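Long-range contacts in HTH-type transcriptional regulator LysG (Mycobacterium tuberculosis, PDB 3ISP), which binds DNA as a homodimeric LysR-type transcription factor, probably activating expression of the exporter LysE and repressing its own gene: residues A[166-171]-A[238-243]; A[180-185]-A[208-213]; A[189-194]-A[215-220]; A[193-198]-A[222-227]. All blocks are in the same frame, centred on the assembly; numbering follows the deposited sequence.

Contact 1: A[166-171]-A[238-243]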
loop_
_atom_site.group_PDB
_atom_site.type_symbol
_atom_site.label_atom_id
_atom_site.label_comp_id
_atom_site.label_asym_id
_atom_site.label_seq_id
_atom_site.Cartn_x
_atom_site.Cartn_y
_atom_site.Cartn_z
ATOM N N LEU A 166 26.428 12.964 -11.221
ATOM C CA LEU A 166 27.540 13.482 -10.408
ATOM C C LEU A 166 27.049 13.845 -9.025
ATOM O O LEU A 166 26.033 14.515 -8.898
ATOM C CB LEU A 166 28.133 14.726 -11.061
ATOM C CG LEU A 166 28.473 14.489 -12.529
ATOM C CD1 LEU A 166 28.997 15.735 -13.225
ATOM C CD2 LEU A 166 29.482 13.363 -12.604
ATOM N N PRO A 167 27.769 13.417 -7.979
ATOM C CA PRO A 167 27.417 13.791 -6.602
ATOM C C PRO A 167 27.867 15.223 -6.337
ATOM O O PRO A 167 29.073 15.464 -6.313
ATOM C CB PRO A 167 28.257 12.841 -5.743
ATOM C CG PRO A 167 29.059 11.997 -6.716
ATOM C CD PRO A 167 29.038 12.690 -8.040
ATOM N N VAL A 168 26.936 16.155 -6.152
ATOM C CA VAL A 168 27.328 17.553 -6.075
ATOM C C VAL A 168 26.740 18.330 -4.895
ATOM O O VAL A 168 25.921 17.810 -4.130
ATOM C CB VAL A 168 27.035 18.301 -7.394
ATOM C CG1 VAL A 168 28.014 17.896 -8.454
ATOM C CG2 VAL A 168 25.620 18.038 -7.842
ATOM N N ALA A 169 27.200 19.574 -4.760
ATOM C CA ALA A 169 26.782 20.491 -3.707
ATOM C C ALA A 169 27.419 21.840 -3.974
ATOM O O ALA A 169 28.305 21.958 -4.817
ATOM C CB ALA A 169 27.202 19.981 -2.338
ATOM N N SER A 170 26.967 22.857 -3.252
ATOM C CA SER A 170 27.542 24.187 -3.361
ATOM C C SER A 170 28.783 24.262 -2.489
ATOM O O SER A 170 28.936 23.471 -1.556
ATOM C CB SER A 170 26.535 25.224 -2.896
ATOM O OG SER A 170 26.326 25.085 -1.505
ATOM N N ARG A 171 29.665 25.210 -2.788
ATOM C CA ARG A 171 30.935 25.325 -2.071
ATOM C C ARG A 171 30.747 25.583 -0.573
ATOM O O ARG A 171 31.442 24.978 0.255
ATOM C CB ARG A 171 31.832 26.397 -2.703
ATOM C CG ARG A 171 31.782 26.423 -4.213
ATOM C CD ARG A 171 33.068 26.944 -4.819
ATOM N NE ARG A 171 33.036 26.835 -6.278
ATOM C CZ ARG A 171 34.072 26.465 -7.028
ATOM N NH1 ARG A 171 35.232 26.154 -6.459
ATOM N NH2 ARG A 171 33.946 26.393 -8.349
ATOM N N GLY A 238 23.675 15.882 -3.413
ATOM C CA GLY A 238 22.769 14.999 -4.125
ATOM C C GLY A 238 23.243 14.636 -5.524
ATOM O O GLY A 238 24.122 15.292 -6.078
ATOM N N MET A 239 22.661 13.590 -6.101
ATOM C CA MET A 239 23.047 13.161 -7.440
ATOM C C MET A 239 22.289 13.919 -8.541
ATOM O O MET A 239 21.052 13.943 -8.573
ATOM C CB MET A 239 22.847 11.655 -7.585
ATOM C CG MET A 239 23.337 10.837 -6.409
ATOM S SD MET A 239 25.118 10.646 -6.337
ATOM C CE MET A 239 25.610 10.833 -8.035
ATOM N N PHE A 240 23.043 14.514 -9.455
ATOM C CA PHE A 240 22.481 15.340 -10.516
ATOM C C PHE A 240 22.850 14.840 -11.902
ATOM O O PHE A 240 24.008 14.533 -12.174
ATOM C CB PHE A 240 23.006 16.772 -10.388
ATOM C CG PHE A 240 22.232 17.630 -9.425
ATOM C CD1 PHE A 240 21.391 18.623 -9.889
ATOM C CD2 PHE A 240 22.360 17.458 -8.063
ATOM C CE1 PHE A 240 20.680 19.429 -9.006
ATOM C CE2 PHE A 240 21.658 18.266 -7.180
ATOM C CZ PHE A 240 20.815 19.252 -7.655
ATOM N N PRO A 241 21.867 14.781 -12.801
ATOM C CA PRO A 241 22.230 14.477 -14.184
ATOM C C PRO A 241 23.329 15.435 -14.582
ATOM O O PRO A 241 23.178 16.629 -14.370
ATOM C CB PRO A 241 20.953 14.798 -14.959
ATOM C CG PRO A 241 19.870 14.598 -13.974
ATOM C CD PRO A 241 20.431 15.045 -12.645
ATOM N N GLU A 242 24.422 14.925 -15.133
ATOM C CA GLU A 242 25.524 15.789 -15.516
ATOM C C GLU A 242 25.114 16.955 -16.397
ATOM O O GLU A 242 25.621 18.048 -16.216
ATOM C CB GLU A 242 26.653 15.009 -16.176
ATOM C CG GLU A 242 27.805 15.888 -16.587
ATOM C CD GLU A 242 28.801 15.165 -17.454
ATOM O OE1 GLU A 242 29.275 14.094 -17.027
ATOM O OE2 GLU A 242 29.111 15.673 -18.555
ATOM N N LYS A 243 24.209 16.749 -17.344
ATOM C CA LYS A 243 23.782 17.858 -18.198
ATOM C C LYS A 243 23.372 19.068 -17.350
ATOM O O LYS A 243 23.587 20.221 -17.740
ATOM C CB LYS A 243 22.625 17.452 -19.114
ATOM C CG LYS A 243 22.364 18.455 -20.248
ATOM C CD LYS A 243 21.138 18.093 -21.082
ATOM C CE LYS A 243 21.055 18.922 -22.367
ATOM N NZ LYS A 243 21.008 20.400 -22.130
#
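L166 and V168 of 166-171 pair with F240 and G238 of 238-243 in an antiparallel ladder, two main-chain bonds in each pair and four in all. L166 exchanges its N-H and C=O with those of F240, and V168 does the same with G238; the V168 N to G238 O bond, at 2.9 Å, is nearly straight at 174°. Between these two hydrogen-bonded pairs, P167 faces M239 as the non-hydrogen-bonded pair. The short segments are strongly twisted against each other, their axes at 116°, though the bridges are antiparallel.

The closely packed part lies on both faces of this ladder. On one, V168 CG2 meets the F240 ring obliquely, closest at CD2, while the two side chains lie at about a right angle. On the other, the M239 chain is bent at chi2 and again at chi3 (-26°), which turns the terminal CE back over the partner strand, 3.4 Å from P167 N and 3.9 Å from P167 CG. The sulfur settles beside P167 CB. The less enclosed side begins where 238-241 gives way to a helix: L166 CD1 rests 3.6 Å from CG of E242, a residue extended beyond CG and partly exposed.

Within the mixed sheet of the substrate-binding domain, 238-241 is the outermost strand in this chain. Strand 155-169 lies between it and strand 255-271, with main-chain hydrogen bonds joining P167 to V257 and A169 to V255. Helix 201-210 covers the P167 and M239 face through L205, whereas F240 meets the ring of F254 edge-to-face.

Contact 2: A[180-185]-A[208-213]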
loop_
_atom_site.group_PDB
_atom_site.type_symbol
_atom_site.label_atom_id
_atom_site.label_comp_id
_atom_site.label_asym_id
_atom_site.label_seq_id
_atom_site.Cartn_x
_atom_site.Cartn_y
_atom_site.Cartn_z
ATOM N N ASP A 180 37.106 18.289 5.014
ATOM C CA ASP A 180 38.133 17.259 5.000
ATOM C C ASP A 180 37.888 16.186 3.952
ATOM O O ASP A 180 38.556 15.156 3.950
ATOM C CB ASP A 180 38.287 16.635 6.385
ATOM C CG ASP A 180 39.188 17.456 7.287
ATOM O OD1 ASP A 180 39.856 18.374 6.760
ATOM O OD2 ASP A 180 39.231 17.188 8.511
ATOM N N GLY A 181 36.932 16.439 3.060
ATOM C CA GLY A 181 36.628 15.517 1.982
ATOM C C GLY A 181 35.496 14.551 2.284
ATOM O O GLY A 181 34.850 14.633 3.327
ATOM N N PHE A 182 35.280 13.612 1.370
ATOM C CA PHE A 182 34.100 12.756 1.397
ATOM C C PHE A 182 34.341 11.440 2.146
ATOM O O PHE A 182 34.222 10.345 1.585
ATOM C CB PHE A 182 33.604 12.515 -0.040
ATOM C CG PHE A 182 32.170 12.069 -0.125
ATOM C CD1 PHE A 182 31.215 12.575 0.750
ATOM C CD2 PHE A 182 31.773 11.155 -1.089
ATOM C CE1 PHE A 182 29.895 12.161 0.672
ATOM C CE2 PHE A 182 30.454 10.738 -1.174
ATOM C CZ PHE A 182 29.515 11.239 -0.294
ATOM N N THR A 183 34.666 11.563 3.428
ATOM C CA THR A 183 34.908 10.405 4.276
ATOM C C THR A 183 33.602 9.771 4.740
ATOM O O THR A 183 32.557 10.405 4.695
ATOM C CB THR A 183 35.701 10.822 5.505
ATOM O OG1 THR A 183 36.810 11.627 5.091
ATOM C CG2 THR A 183 36.205 9.596 6.264
ATOM N N ALA A 184 33.664 8.525 5.195
ATOM C CA ALA A 184 32.486 7.861 5.754
ATOM C C ALA A 184 32.101 8.411 7.139
ATOM O O ALA A 184 31.027 8.113 7.665
ATOM C CB ALA A 184 32.691 6.343 5.806
ATOM N N ALA A 185 32.984 9.205 7.731
ATOM C CA ALA A 185 32.659 9.865 8.989
ATOM C C ALA A 185 32.000 11.193 8.669
ATOM O O ALA A 185 31.115 11.654 9.395
ATOM C CB ALA A 185 33.913 10.080 9.839
ATOM N N LYS A 208 28.930 2.576 -3.589
ATOM C CA LYS A 208 30.044 2.583 -4.520
ATOM C C LYS A 208 31.289 3.208 -3.881
ATOM O O LYS A 208 32.422 2.797 -4.146
ATOM C CB LYS A 208 29.653 3.339 -5.791
ATOM C CG LYS A 208 30.579 3.124 -6.970
ATOM C CD LYS A 208 29.997 3.695 -8.256
ATOM C CE LYS A 208 30.813 3.259 -9.465
ATOM N NZ LYS A 208 30.680 4.184 -10.624
ATOM N N ALA A 209 31.068 4.198 -3.023
ATOM C CA ALA A 209 32.159 4.986 -2.468
ATOM C C ALA A 209 32.777 4.346 -1.236
ATOM O O ALA A 209 33.967 4.525 -0.968
ATOM C CB ALA A 209 31.671 6.384 -2.137
ATOM N N PHE A 210 31.967 3.610 -0.483
ATOM C CA PHE A 210 32.419 3.066 0.791
ATOM C C PHE A 210 32.057 1.596 0.964
ATOM O O PHE A 210 32.055 1.079 2.079
ATOM C CB PHE A 210 31.844 3.880 1.952
ATOM C CG PHE A 210 32.099 5.360 1.851
ATOM C CD1 PHE A 210 31.146 6.205 1.307
ATOM C CD2 PHE A 210 33.283 5.909 2.319
ATOM C CE1 PHE A 210 31.373 7.567 1.227
ATOM C CE2 PHE A 210 33.515 7.271 2.242
ATOM C CZ PHE A 210 32.562 8.100 1.695
ATOM N N ARG A 211 31.746 0.934 -0.142
ATOM C CA ARG A 211 31.495 -0.506 -0.154
ATOM C C ARG A 211 30.549 -0.913 0.972
ATOM O O ARG A 211 30.390 -2.100 1.275
ATOM C CB ARG A 211 32.820 -1.270 -0.049
ATOM C CG ARG A 211 33.982 -0.580 -0.762
ATOM C CD ARG A 211 35.288 -0.741 0.007
ATOM N NE ARG A 211 36.087 0.488 0.012
ATOM C CZ ARG A 211 37.227 0.655 -0.655
ATOM N NH1 ARG A 211 37.728 -0.332 -1.395
ATOM N NH2 ARG A 211 37.874 1.813 -0.579
ATOM N N ARG A 212 29.912 0.088 1.571
ATOM C CA ARG A 212 29.070 -0.097 2.744
ATOM C C ARG A 212 27.722 0.594 2.532
ATOM O O ARG A 212 27.128 0.501 1.458
ATOM C CB ARG A 212 29.773 0.487 3.974
ATOM C CG ARG A 212 29.269 -0.015 5.321
ATOM C CD ARG A 212 29.748 0.910 6.433
ATOM N NE ARG A 212 31.136 1.321 6.231
ATOM C CZ ARG A 212 31.736 2.296 6.909
ATOM N NH1 ARG A 212 33.007 2.598 6.658
ATOM N NH2 ARG A 212 31.067 2.973 7.836
ATOM N N ALA A 213 27.253 1.289 3.565
ATOM C CA ALA A 213 25.985 2.011 3.522
ATOM C C ALA A 213 25.871 2.835 4.789
ATOM O O ALA A 213 25.928 2.295 5.899
ATOM C CB ALA A 213 24.805 1.054 3.399
#
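F210 directs the edge of its ring at the face of F182, a T-shaped pair whose centroids lie 5.5 Å apart with planes at 66°. The touching atom is F210 CE1, which stands over the rim of the F182 ring and comes 4.1 Å from F182 CE2. F182 is also the centre of an inverse gamma turn.

F210 takes a second partner from the same loop. A184 has its CA over one face of the F210 ring, and A184 CB, pointing toward 208-213, lies 3.6 Å from F210 CD2. One phenyl ring is thus used in two ways, by its edge against an aromatic face and by its face against a small aliphatic residue. Farther out, exposed R212 brings NH1 to 3.9 Å from A184 CB, with the guanidinium set obliquely to the methyl. No hydrogen bond joins the two segments.

F182 extends the contact inward, meeting W237 edge-to-face and touching L205, V257 and C258. Near the surface of the LysR substrate-binding domain, the pair is an example of a loop anchored to the C-terminal end of a helix, here helix 201-210, by a T-shaped (edge-to-face) aromatic pair.

Contact 3: A[189-194]-A[215-220]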
loop_
_atom_site.group_PDB
_atom_site.type_symbol
_atom_site.label_atom_id
_atom_site.label_comp_id
_atom_site.label_asym_id
_atom_site.label_seq_id
_atom_site.Cartn_x
_atom_site.Cartn_y
_atom_site.Cartn_z
ATOM N N LYS A 189 27.496 12.496 8.536
ATOM C CA LYS A 189 27.049 13.726 9.184
ATOM C C LYS A 189 26.525 14.784 8.209
ATOM O O LYS A 189 25.537 15.457 8.492
ATOM C CB LYS A 189 28.150 14.305 10.077
ATOM C CG LYS A 189 28.548 13.385 11.215
ATOM C CD LYS A 189 29.349 14.125 12.277
ATOM C CE LYS A 189 30.649 14.673 11.711
ATOM N NZ LYS A 189 31.327 15.603 12.665
ATOM N N ALA A 190 27.183 14.933 7.067
ATOM C CA ALA A 190 26.734 15.891 6.064
ATOM C C ALA A 190 25.325 15.544 5.582
ATOM O O ALA A 190 25.034 14.385 5.282
ATOM C CB ALA A 190 27.706 15.936 4.888
ATOM N N PRO A 191 24.436 16.546 5.522
ATOM C CA PRO A 191 23.083 16.268 5.030
ATOM C C PRO A 191 23.081 15.877 3.554
ATOM O O PRO A 191 23.683 16.569 2.739
ATOM C CB PRO A 191 22.362 17.610 5.224
ATOM C CG PRO A 191 23.105 18.272 6.315
ATOM C CD PRO A 191 24.542 17.894 6.101
ATOM N N SER A 192 22.414 14.783 3.208
ATOM C CA SER A 192 22.226 14.459 1.793
ATOM C C SER A 192 20.832 14.876 1.327
ATOM O O SER A 192 19.950 15.145 2.133
ATOM C CB SER A 192 22.471 12.971 1.511
ATOM O OG SER A 192 21.408 12.175 2.000
ATOM N N LEU A 193 20.648 14.945 0.017
ATOM C CA LEU A 193 19.337 15.194 -0.553
ATOM C C LEU A 193 18.717 13.911 -1.113
ATOM O O LEU A 193 19.249 12.810 -0.950
ATOM C CB LEU A 193 19.449 16.218 -1.670
ATOM C CG LEU A 193 20.103 17.541 -1.323
ATOM C CD1 LEU A 193 20.010 18.476 -2.513
ATOM C CD2 LEU A 193 19.429 18.129 -0.097
ATOM N N ALA A 194 17.591 14.080 -1.789
ATOM C CA ALA A 194 16.857 12.980 -2.384
ATOM C C ALA A 194 15.482 13.478 -2.819
ATOM O O ALA A 194 14.936 14.408 -2.226
ATOM C CB ALA A 194 16.720 11.832 -1.404
ATOM N N THR A 215 23.829 5.696 7.073
ATOM C CA THR A 215 22.651 6.520 7.332
ATOM C C THR A 215 23.037 7.947 7.759
ATOM O O THR A 215 23.943 8.155 8.578
ATOM C CB THR A 215 21.662 5.862 8.322
ATOM O OG1 THR A 215 22.285 5.696 9.602
ATOM C CG2 THR A 215 21.198 4.507 7.785
ATOM N N ARG A 216 22.350 8.923 7.174
ATOM C CA ARG A 216 22.681 10.337 7.355
ATOM C C ARG A 216 21.427 11.190 7.452
ATOM O O ARG A 216 20.317 10.703 7.225
ATOM C CB ARG A 216 23.511 10.822 6.173
ATOM C CG ARG A 216 22.864 10.527 4.830
ATOM C CD ARG A 216 23.911 10.221 3.777
ATOM N NE ARG A 216 23.354 9.807 2.483
ATOM C CZ ARG A 216 22.634 8.709 2.286
ATOM N NH1 ARG A 216 22.328 7.916 3.297
ATOM N NH2 ARG A 216 22.201 8.418 1.077
ATOM N N PRO A 217 21.590 12.470 7.805
ATOM C CA PRO A 217 20.441 13.370 7.664
ATOM C C PRO A 217 20.146 13.580 6.184
ATOM O O PRO A 217 21.057 13.895 5.414
ATOM C CB PRO A 217 20.933 14.676 8.306
ATOM C CG PRO A 217 22.422 14.553 8.312
ATOM C CD PRO A 217 22.678 13.101 8.563
ATOM N N THR A 218 18.896 13.386 5.784
ATOM C CA THR A 218 18.545 13.535 4.382
ATOM C C THR A 218 17.245 14.309 4.133
ATOM O O THR A 218 16.172 13.941 4.627
ATOM C CB THR A 218 18.517 12.171 3.636
ATOM O OG1 THR A 218 17.631 12.262 2.506
ATOM C CG2 THR A 218 18.047 11.050 4.555
ATOM N N HIS A 219 17.370 15.380 3.353
ATOM C CA HIS A 219 16.242 16.186 2.914
ATOM C C HIS A 219 15.537 15.545 1.742
ATOM O O HIS A 219 16.185 14.977 0.871
ATOM C CB HIS A 219 16.736 17.551 2.450
ATOM C CG HIS A 219 17.321 18.392 3.541
ATOM N ND1 HIS A 219 16.553 18.955 4.537
ATOM C CD2 HIS A 219 18.596 18.775 3.783
ATOM C CE1 HIS A 219 17.333 19.640 5.350
ATOM N NE2 HIS A 219 18.576 19.549 4.914
ATOM N N PHE A 220 14.213 15.656 1.698
ATOM C CA PHE A 220 13.459 15.187 0.535
ATOM C C PHE A 220 12.805 16.317 -0.227
ATOM O O PHE A 220 11.831 16.909 0.229
ATOM C CB PHE A 220 12.437 14.162 0.957
ATOM C CG PHE A 220 13.053 12.969 1.573
ATOM C CD1 PHE A 220 12.810 12.646 2.893
ATOM C CD2 PHE A 220 13.927 12.185 0.840
ATOM C CE1 PHE A 220 13.402 11.530 3.459
ATOM C CE2 PHE A 220 14.521 11.080 1.403
ATOM C CZ PHE A 220 14.264 10.753 2.712
#
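S192 bonds to P217 and H219, the residues flanking its partner T218, and these two hydrogen bonds hold 189-194 to 215-220. S192 N donates to P217 O at 2.7 Å, and S192 O accepts from H219 N at 2.9 Å; in each, the donor lies nearly along the C=O axis. Bonding to both neighbours of T218 is the pattern of a parallel bridge, and the touching parts of the chain do run 28° apart. It remains a single bridge, with irregular chain on either side. Weaker CA-H...O contacts reinforce it, among them T218 CA with S192 O and F220 CA with A194 O, the latter at 3.2 Å.

S192 OG, placed between the backbone N and carbonyl carbon (chi1 73°), lies 3.1 Å from R216 NE, but the angle is too poor for a hydrogen bond. The guanidinium finds its main partner in D203, by a salt bridge from NH2.

Farther along, P217 sets its ring carbon CG against the carbonyl oxygen of K189. The remaining contacts are apolar: L193 CD2 rests 3.8 Å from H219 CB, and A194 CB touches the rim of the F220 ring near its plane, 3.6 Å from F220 CD2.

H219 ND1 is engaged by L122 N of the second subunit, and T218 O by R96 NH2 of that subunit. Segment 215-220 thus lies against the region of strands 95-101 and 120-126 of the partner, consistent with the side-by-side pairing of regulatory domains in LysR-type regulators.

Contact 4: A[193-198]-A[222-227]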
loop_
_atom_site.group_PDB
_atom_site.type_symbol
_atom_site.label_atom_id
_atom_site.label_comp_id
_atom_site.label_asym_id
_atom_site.label_seq_id
_atom_site.Cartn_x
_atom_site.Cartn_y
_atom_site.Cartn_z
ATOM N N LEU A 193 20.648 14.945 0.017
ATOM C CA LEU A 193 19.337 15.194 -0.553
ATOM C C LEU A 193 18.717 13.911 -1.113
ATOM O O LEU A 193 19.249 12.810 -0.950
ATOM C CB LEU A 193 19.449 16.218 -1.670
ATOM C CG LEU A 193 20.103 17.541 -1.323
ATOM C CD1 LEU A 193 20.010 18.476 -2.513
ATOM C CD2 LEU A 193 19.429 18.129 -0.097
ATOM N N ALA A 194 17.591 14.080 -1.789
ATOM C CA ALA A 194 16.857 12.980 -2.384
ATOM C C ALA A 194 15.482 13.478 -2.819
ATOM O O ALA A 194 14.936 14.408 -2.226
ATOM C CB ALA A 194 16.720 11.832 -1.404
ATOM N N TRP A 195 14.930 12.861 -3.856
ATOM C CA TRP A 195 13.604 13.223 -4.325
ATOM C C TRP A 195 12.537 12.696 -3.389
ATOM O O TRP A 195 11.486 13.316 -3.221
ATOM C CB TRP A 195 13.371 12.694 -5.742
ATOM C CG TRP A 195 13.988 13.567 -6.761
ATOM C CD1 TRP A 195 15.306 13.938 -6.842
ATOM C CD2 TRP A 195 13.323 14.204 -7.849
ATOM N NE1 TRP A 195 15.495 14.777 -7.917
ATOM C CE2 TRP A 195 14.292 14.955 -8.552
ATOM C CE3 TRP A 195 12.004 14.220 -8.294
ATOM C CZ2 TRP A 195 13.981 15.701 -9.678
ATOM C CZ3 TRP A 195 11.695 14.972 -9.414
ATOM C CH2 TRP A 195 12.683 15.699 -10.096
ATOM N N ASN A 196 12.822 11.550 -2.784
ATOM C CA ASN A 196 11.893 10.896 -1.868
ATOM C C ASN A 196 12.484 9.587 -1.360
ATOM O O ASN A 196 13.662 9.314 -1.581
ATOM C CB ASN A 196 10.544 10.656 -2.547
ATOM C CG ASN A 196 10.673 9.850 -3.813
ATOM O OD1 ASN A 196 11.145 8.713 -3.797
ATOM N ND2 ASN A 196 10.254 10.431 -4.922
ATOM N N ARG A 197 11.680 8.771 -0.691
ATOM C CA ARG A 197 12.205 7.546 -0.081
ATOM C C ARG A 197 12.657 6.517 -1.118
ATOM O O ARG A 197 13.657 5.826 -0.921
ATOM C CB ARG A 197 11.191 6.918 0.883
ATOM C CG ARG A 197 10.327 7.922 1.633
ATOM C CD ARG A 197 11.124 9.119 2.089
ATOM N NE ARG A 197 10.246 10.140 2.643
ATOM C CZ ARG A 197 9.936 10.232 3.933
ATOM N NH1 ARG A 197 10.440 9.359 4.798
ATOM N NH2 ARG A 197 9.127 11.197 4.358
ATOM N N ASP A 198 11.927 6.430 -2.225
ATOM C CA ASP A 198 12.245 5.460 -3.272
ATOM C C ASP A 198 13.487 5.857 -4.091
ATOM O O ASP A 198 14.041 5.044 -4.845
ATOM C CB ASP A 198 11.030 5.226 -4.187
ATOM C CG ASP A 198 9.749 4.932 -3.404
ATOM O OD1 ASP A 198 9.844 4.512 -2.220
ATOM O OD2 ASP A 198 8.647 5.133 -3.974
ATOM N N PRO A 222 11.493 17.227 -4.120
ATOM C CA PRO A 222 11.173 16.727 -5.451
ATOM C C PRO A 222 11.182 17.853 -6.477
ATOM O O PRO A 222 11.258 19.026 -6.102
ATOM C CB PRO A 222 9.752 16.203 -5.281
ATOM C CG PRO A 222 9.342 16.543 -3.833
ATOM C CD PRO A 222 10.280 17.580 -3.375
ATOM N N THR A 223 11.100 17.464 -7.752
ATOM C CA THR A 223 11.103 18.354 -8.920
ATOM C C THR A 223 12.494 18.869 -9.254
ATOM O O THR A 223 13.392 18.852 -8.419
ATOM C CB THR A 223 10.076 19.524 -8.820
ATOM O OG1 THR A 223 10.603 20.580 -8.014
ATOM C CG2 THR A 223 8.768 19.040 -8.237
ATOM N N THR A 224 12.663 19.318 -10.487
ATOM C CA THR A 224 13.957 19.808 -10.936
ATOM C C THR A 224 14.305 21.112 -10.228
ATOM O O THR A 224 15.415 21.263 -9.700
ATOM C CB THR A 224 13.988 20.008 -12.473
ATOM O OG1 THR A 224 13.817 18.741 -13.116
ATOM C CG2 THR A 224 15.307 20.630 -12.925
ATOM N N GLU A 225 13.364 22.055 -10.210
ATOM C CA GLU A 225 13.624 23.334 -9.553
ATOM C C GLU A 225 13.770 23.129 -8.048
ATOM O O GLU A 225 14.660 23.694 -7.421
ATOM C CB GLU A 225 12.526 24.358 -9.878
ATOM C CG GLU A 225 11.171 23.737 -10.272
ATOM C CD GLU A 225 11.098 23.320 -11.743
ATOM O OE1 GLU A 225 11.818 23.923 -12.575
ATOM O OE2 GLU A 225 10.312 22.396 -12.067
ATOM N N GLY A 226 12.900 22.296 -7.485
ATOM C CA GLY A 226 12.925 21.996 -6.070
ATOM C C GLY A 226 14.230 21.375 -5.627
ATOM O O GLY A 226 14.846 21.841 -4.665
ATOM N N PHE A 227 14.648 20.317 -6.321
ATOM C CA PHE A 227 15.883 19.606 -6.004
ATOM C C PHE A 227 17.049 20.514 -6.284
ATOM O O PHE A 227 18.039 20.496 -5.555
ATOM C CB PHE A 227 16.019 18.360 -6.871
ATOM C CG PHE A 227 16.999 17.342 -6.351
ATOM C CD1 PHE A 227 16.678 16.541 -5.267
ATOM C CD2 PHE A 227 18.212 17.145 -6.980
ATOM C CE1 PHE A 227 17.560 15.585 -4.794
ATOM C CE2 PHE A 227 19.100 16.183 -6.518
ATOM C CZ PHE A 227 18.770 15.405 -5.419
#
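W195 lays one face of its indole over the backbone at the start of helix 224-232. T223 N sits above the rim of that face, 3.1 Å from W195 CZ3, and P222 CA lies over it as well. The five-membered part of the indole instead turns to F227: the centroids are 4.3 Å apart with planes at 36°, an oblique meeting in which W195 NE1 stands above the rim of the phenyl ring.

F227 has CG anti to the backbone N (chi1 -162°), which carries its ring toward 193-195, where W195 covers one face. L193 CD1 lies over the opposite face, with L193 CB 3.7 Å from F227 CE1, and A194 N approaches the ring's edge. The F227 ring is thus held between W195 and L193; no hydrogen bond joins the segments.

The helix start beneath the indole is capped. T223 is the N-cap, and its OG1 accepts from G226 N at 2.9 Å. On the other segment, W195 N is bonded to D199 OD2, and R197 makes a salt bridge to D123 of the second subunit.

W195 also touches A103. An aromatic side chain covering a capped helix start and reaching helix 103-107, which follows strand 95-101 and probably belongs to the other subdomain, is consistent with the two-subdomain, periplasmic-binding-protein-like fold of LysR regulatory domains.

In the fold
Contact 1 is the buried member, a strand pairing held by a regular ladder of main-chain bonds; contact 2 is a surface contact joined by rings and a methyl without any hydrogen bond. Contacts 3 and 4 lie between these extremes, partly buried, and both touch the second subunit. They share L193 and A194, so one loop meets 215-220 by main-chain bonding and then 222-227 by aromatic overlap. F227 carries contact 4 on to contact 1, where its ring meets F240. Contact 2 stands apart from contact 4, their nearest atoms about 10 Å away, yet it adjoins contact 3 in sequence. Helix 201-210 provides one segment of contact 2 and borders the other three.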